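Local coordinates for SA0254 protein (Staphylococcus aureus subsp. aureus, PDB 2OOI) that is of unknown function but probably forms, as a UTRA domain, the effector-sensing part of a GntR-type transcription regulator, at residues S68-K72 and E73-Y77; G85-F88 and D89-S93. All coordinates share one frame; numbering follows the deposited sequence.

Contact 1 (S68-K72 and E73-Y77); sequences SYYHK and EIVKY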
# COMPACT_ATOMS: atom_id res chain seq x y z
N SER B 68 15.41 10.53 -4.20
CA SER B 68 14.50 11.67 -4.44
C SER B 68 15.05 12.73 -5.41
O SER B 68 16.23 13.06 -5.37
CB SER B 68 14.18 12.39 -3.13
OG SER B 68 13.51 11.54 -2.21
N TYR B 69 14.18 13.30 -6.23
CA TYR B 69 14.53 14.49 -6.98
C TYR B 69 13.62 15.64 -6.61
O TYR B 69 12.40 15.48 -6.60
CB TYR B 69 14.42 14.25 -8.48
CG TYR B 69 15.32 13.17 -9.03
CD1 TYR B 69 14.94 11.81 -8.99
CD2 TYR B 69 16.53 13.50 -9.62
CE1 TYR B 69 15.75 10.82 -9.53
CE2 TYR B 69 17.35 12.52 -10.15
CZ TYR B 69 16.96 11.18 -10.10
OH TYR B 69 17.78 10.23 -10.63
N TYR B 70 14.23 16.81 -6.38
CA TYR B 70 13.51 18.02 -6.01
C TYR B 70 13.72 19.16 -7.01
O TYR B 70 14.84 19.45 -7.40
CB TYR B 70 14.05 18.51 -4.69
CG TYR B 70 13.75 17.58 -3.55
CD1 TYR B 70 12.55 17.66 -2.89
CD2 TYR B 70 14.69 16.66 -3.11
CE1 TYR B 70 12.26 16.85 -1.84
CE2 TYR B 70 14.41 15.83 -2.06
CZ TYR B 70 13.20 15.94 -1.43
OH TYR B 70 12.90 15.15 -0.39
N HIS B 71 12.64 19.84 -7.37
CA HIS B 71 12.72 21.00 -8.25
C HIS B 71 13.27 22.22 -7.49
O HIS B 71 12.64 22.75 -6.57
CB HIS B 71 11.33 21.26 -8.88
CG HIS B 71 11.31 22.33 -9.93
ND1 HIS B 71 10.13 22.82 -10.45
CD2 HIS B 71 12.30 23.02 -10.53
CE1 HIS B 71 10.41 23.76 -11.34
NE2 HIS B 71 11.72 23.91 -11.40
N LYS B 72 14.47 22.66 -7.88
CA LYS B 72 15.19 23.68 -7.13
C LYS B 72 14.40 24.98 -7.06
O LYS B 72 14.36 25.64 -6.03
CB LYS B 72 16.57 23.92 -7.75
CG LYS B 72 17.44 24.89 -6.96
CD LYS B 72 18.74 25.17 -7.68
CE LYS B 72 19.61 26.14 -6.90
NZ LYS B 72 20.70 26.71 -7.73
N GLU B 73 13.78 25.35 -8.18
CA GLU B 73 13.03 26.59 -8.28
C GLU B 73 11.87 26.66 -7.29
O GLU B 73 11.62 27.73 -6.72
CB GLU B 73 12.53 26.79 -9.71
CG GLU B 73 11.71 28.05 -9.96
CD GLU B 73 12.47 29.33 -9.66
OE1 GLU B 73 13.69 29.37 -9.93
OE2 GLU B 73 11.84 30.31 -9.17
N ILE B 74 11.18 25.55 -7.05
CA ILE B 74 10.07 25.54 -6.11
C ILE B 74 10.54 25.40 -4.67
O ILE B 74 10.11 26.11 -3.78
CB ILE B 74 9.09 24.41 -6.47
CG1 ILE B 74 8.40 24.74 -7.80
CG2 ILE B 74 8.07 24.19 -5.34
CD1 ILE B 74 7.62 23.61 -8.37
N VAL B 75 11.46 24.47 -4.46
CA VAL B 75 11.99 24.16 -3.13
C VAL B 75 12.96 25.25 -2.63
O VAL B 75 13.22 25.37 -1.42
CB VAL B 75 12.66 22.74 -3.20
CG1 VAL B 75 13.82 22.61 -2.29
CG2 VAL B 75 11.62 21.63 -2.98
N LYS B 76 13.51 26.03 -3.57
CA LYS B 76 14.31 27.24 -3.32
C LYS B 76 15.74 26.91 -2.95
O LYS B 76 16.68 27.48 -3.53
CB LYS B 76 13.73 28.13 -2.22
CG LYS B 76 12.40 28.79 -2.54
CD LYS B 76 11.92 29.65 -1.41
CE LYS B 76 10.60 30.29 -1.74
NZ LYS B 76 10.12 31.13 -0.60
N TYR B 77 15.90 26.01 -1.97
CA TYR B 77 17.22 25.62 -1.49
C TYR B 77 17.22 24.35 -0.62
O TYR B 77 16.37 24.16 0.22
CB TYR B 77 17.90 26.75 -0.72
CG TYR B 77 19.27 26.39 -0.20
CD1 TYR B 77 20.41 26.64 -0.95
CD2 TYR B 77 19.43 25.78 1.02
CE1 TYR B 77 21.67 26.31 -0.47
CE2 TYR B 77 20.68 25.43 1.51
CZ TYR B 77 21.79 25.70 0.76
OH TYR B 77 23.01 25.37 1.27
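The backbone carbonyl of His71 holds the single turn of helix 72-75 to the strand that delivers it. Val75 N bonds to His71 O at 3.0 Å, close to the C=O line and almost straight (170° at the hydrogen), while Ile74 N adds a weak bond to the same oxygen. One residue on, Lys76 N meets Lys72 O at 2.6 Å, bent at the hydrogen to 136°. Lys76 has already left the helical region with a positive phi, so the helix ends after a single turn. This is a strand-to-helix junction of the UTRA fold: strand 61-71 of the antiparallel sheet runs into the helix with His71 at the N-cap position. CG of His71 stands anti to its backbone N (chi1 -173°), which swings the imidazole over the start of the helix, with Ile74 N over one ring face. NE2 lies 3.4 Å from Glu73 CB, and the Ile74 chain crosses the imidazole at about a right angle, CD1 being 3.4 Å from ND1. The flat imidazole can lie along both neighbours while the site stays partly open to solvent. Val75, short and beta-branched, fits the buried side, its CG2 4.1 Å from CD1 of the Tyr70 ring, and it also touches Phe142 of strand 141-150. Charged groups point outward: extended Lys72 forms a salt bridge with Glu29, and Glu73 bends at chi2, its carboxylate leading away as suits an exposed position.

Contact 2 (G85-F88 and D89-S93); sequences GSIF and DYLES
Leu91 approaches the Phe88 ring obliquely, its CD1 3.8 Å from Phe88 CD1, the two side chains running alongside each other and pointing the same way. Phe134 meets the Phe88 ring at about 45°. A bound zinc ion lies about 3 Å from the nearest part of the Phe88 side chain, by proximity only, since a phenyl ring has no donor atom for it. The Tyr90 ring has Ile87 O at its edge, near the ring plane. All of this belongs to the N-terminal end of helix 87-94, with Ser86 as N-cap. Ser86 OG, placed anti to its own N (chi1 171°), accepts from Asp89 N at 3.0 Å; serine's short hydroxyl suits a site where amide N-H groups lack helical partners. The Asp89 carboxylate lies beside the same serine without bonding to its hydroxyl, and a negative charge in this first turn would suit the helix dipole. On the buried side Ile87 CG2 packs 3.8 Å from Leu91 CD1, both apolar chains facing the sheet, where Leu52 and Phe142 meet them. Backbone bonds Leu91 N to Ile87 O (2.9 Å) and Glu92 N to Phe88 O (3.0 Å) carry the helix on. Asp89 O then takes two donors, Ser93 N and Ser93 OG, the hydroxyl at 2.8 Å and 36° out of the carbonyl plane.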
# COMPACT_ATOMS: atom_id res chain seq x y z
N GLY B 85 17.64 15.65 8.39
CA GLY B 85 16.39 15.69 9.15
C GLY B 85 15.18 15.57 8.27
O GLY B 85 15.26 15.03 7.17
N SER B 86 14.04 16.06 8.75
CA SER B 86 12.80 16.04 7.99
C SER B 86 12.80 17.10 6.92
O SER B 86 12.77 18.30 7.21
CB SER B 86 11.60 16.32 8.89
OG SER B 86 10.43 16.50 8.11
N ILE B 87 12.82 16.66 5.67
CA ILE B 87 12.84 17.60 4.55
C ILE B 87 11.50 18.30 4.47
O ILE B 87 11.41 19.47 4.15
CB ILE B 87 13.14 16.89 3.23
CG1 ILE B 87 14.58 16.37 3.25
CG2 ILE B 87 12.87 17.81 2.03
CD1 ILE B 87 14.94 15.49 2.07
N PHE B 88 10.45 17.60 4.81
CA PHE B 88 9.13 18.19 4.73
C PHE B 88 8.84 19.26 5.81
O PHE B 88 8.09 20.21 5.54
CB PHE B 88 8.07 17.06 4.61
CG PHE B 88 8.19 16.32 3.27
CD1 PHE B 88 7.60 16.85 2.09
CD2 PHE B 88 8.78 15.06 3.20
CE1 PHE B 88 7.63 16.17 0.88
CE2 PHE B 88 8.81 14.38 1.98
CZ PHE B 88 8.22 14.95 0.81
N ASP B 89 9.46 19.16 6.99
CA ASP B 89 9.34 20.22 8.00
C ASP B 89 10.07 21.44 7.52
O ASP B 89 9.56 22.55 7.66
CB ASP B 89 9.92 19.81 9.37
CG ASP B 89 9.14 18.69 10.05
OD1 ASP B 89 8.00 18.38 9.62
OD2 ASP B 89 9.69 18.12 11.01
N TYR B 90 11.27 21.25 6.99
CA TYR B 90 12.03 22.36 6.42
C TYR B 90 11.19 23.04 5.35
O TYR B 90 11.01 24.27 5.36
CB TYR B 90 13.35 21.86 5.85
CG TYR B 90 14.12 22.85 4.98
CD1 TYR B 90 14.03 22.79 3.59
CD2 TYR B 90 14.98 23.81 5.54
CE1 TYR B 90 14.73 23.66 2.79
CE2 TYR B 90 15.70 24.70 4.72
CZ TYR B 90 15.57 24.61 3.34
OH TYR B 90 16.26 25.45 2.50
N LEU B 91 10.64 22.24 4.45
CA LEU B 91 9.86 22.78 3.37
C LEU B 91 8.70 23.63 3.88
O LEU B 91 8.48 24.72 3.39
CB LEU B 91 9.40 21.67 2.43
CG LEU B 91 10.42 20.85 1.62
CD1 LEU B 91 9.83 19.69 0.83
CD2 LEU B 91 11.24 21.73 0.74
N GLU B 92 7.96 23.17 4.88
CA GLU B 92 6.83 23.95 5.42
C GLU B 92 7.24 25.02 6.43
O GLU B 92 6.76 26.14 6.37
CB GLU B 92 5.77 23.05 6.04
CG GLU B 92 5.05 22.18 5.05
CD GLU B 92 4.03 21.24 5.71
OE1 GLU B 92 3.95 21.26 6.97
OE2 GLU B 92 3.34 20.47 4.98
N SER B 93 8.11 24.68 7.37
CA SER B 93 8.49 25.62 8.42
C SER B 93 9.40 26.72 7.92
O SER B 93 9.17 27.87 8.23
CB SER B 93 9.18 24.89 9.58
OG SER B 93 8.43 23.74 9.96

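How the contacts relate
Contact 1 comes first along the chain and contact 2 follows it, their centres 12 Å apart within the same UTRA domain. Contact 1 turns off the end of strand 61-71, an inner strand of the six-stranded sheet; contact 2 opens the next helix, 87-94, which packs on that sheet. Tyr77 O lies 2.6 Å from Tyr90 OH, a probable hydrogen bond, Val75 CG2 packs 3.7 Å from Leu91 CD2, and Tyr70 also reaches Ile87. Val75 and Leu91 both touch Phe142, so turn and helix are tied to each other and to the same face of the sheet. Both contacts lie near a bound zinc ion, about 6 Å from the Tyr70 side chain, whose role is not known.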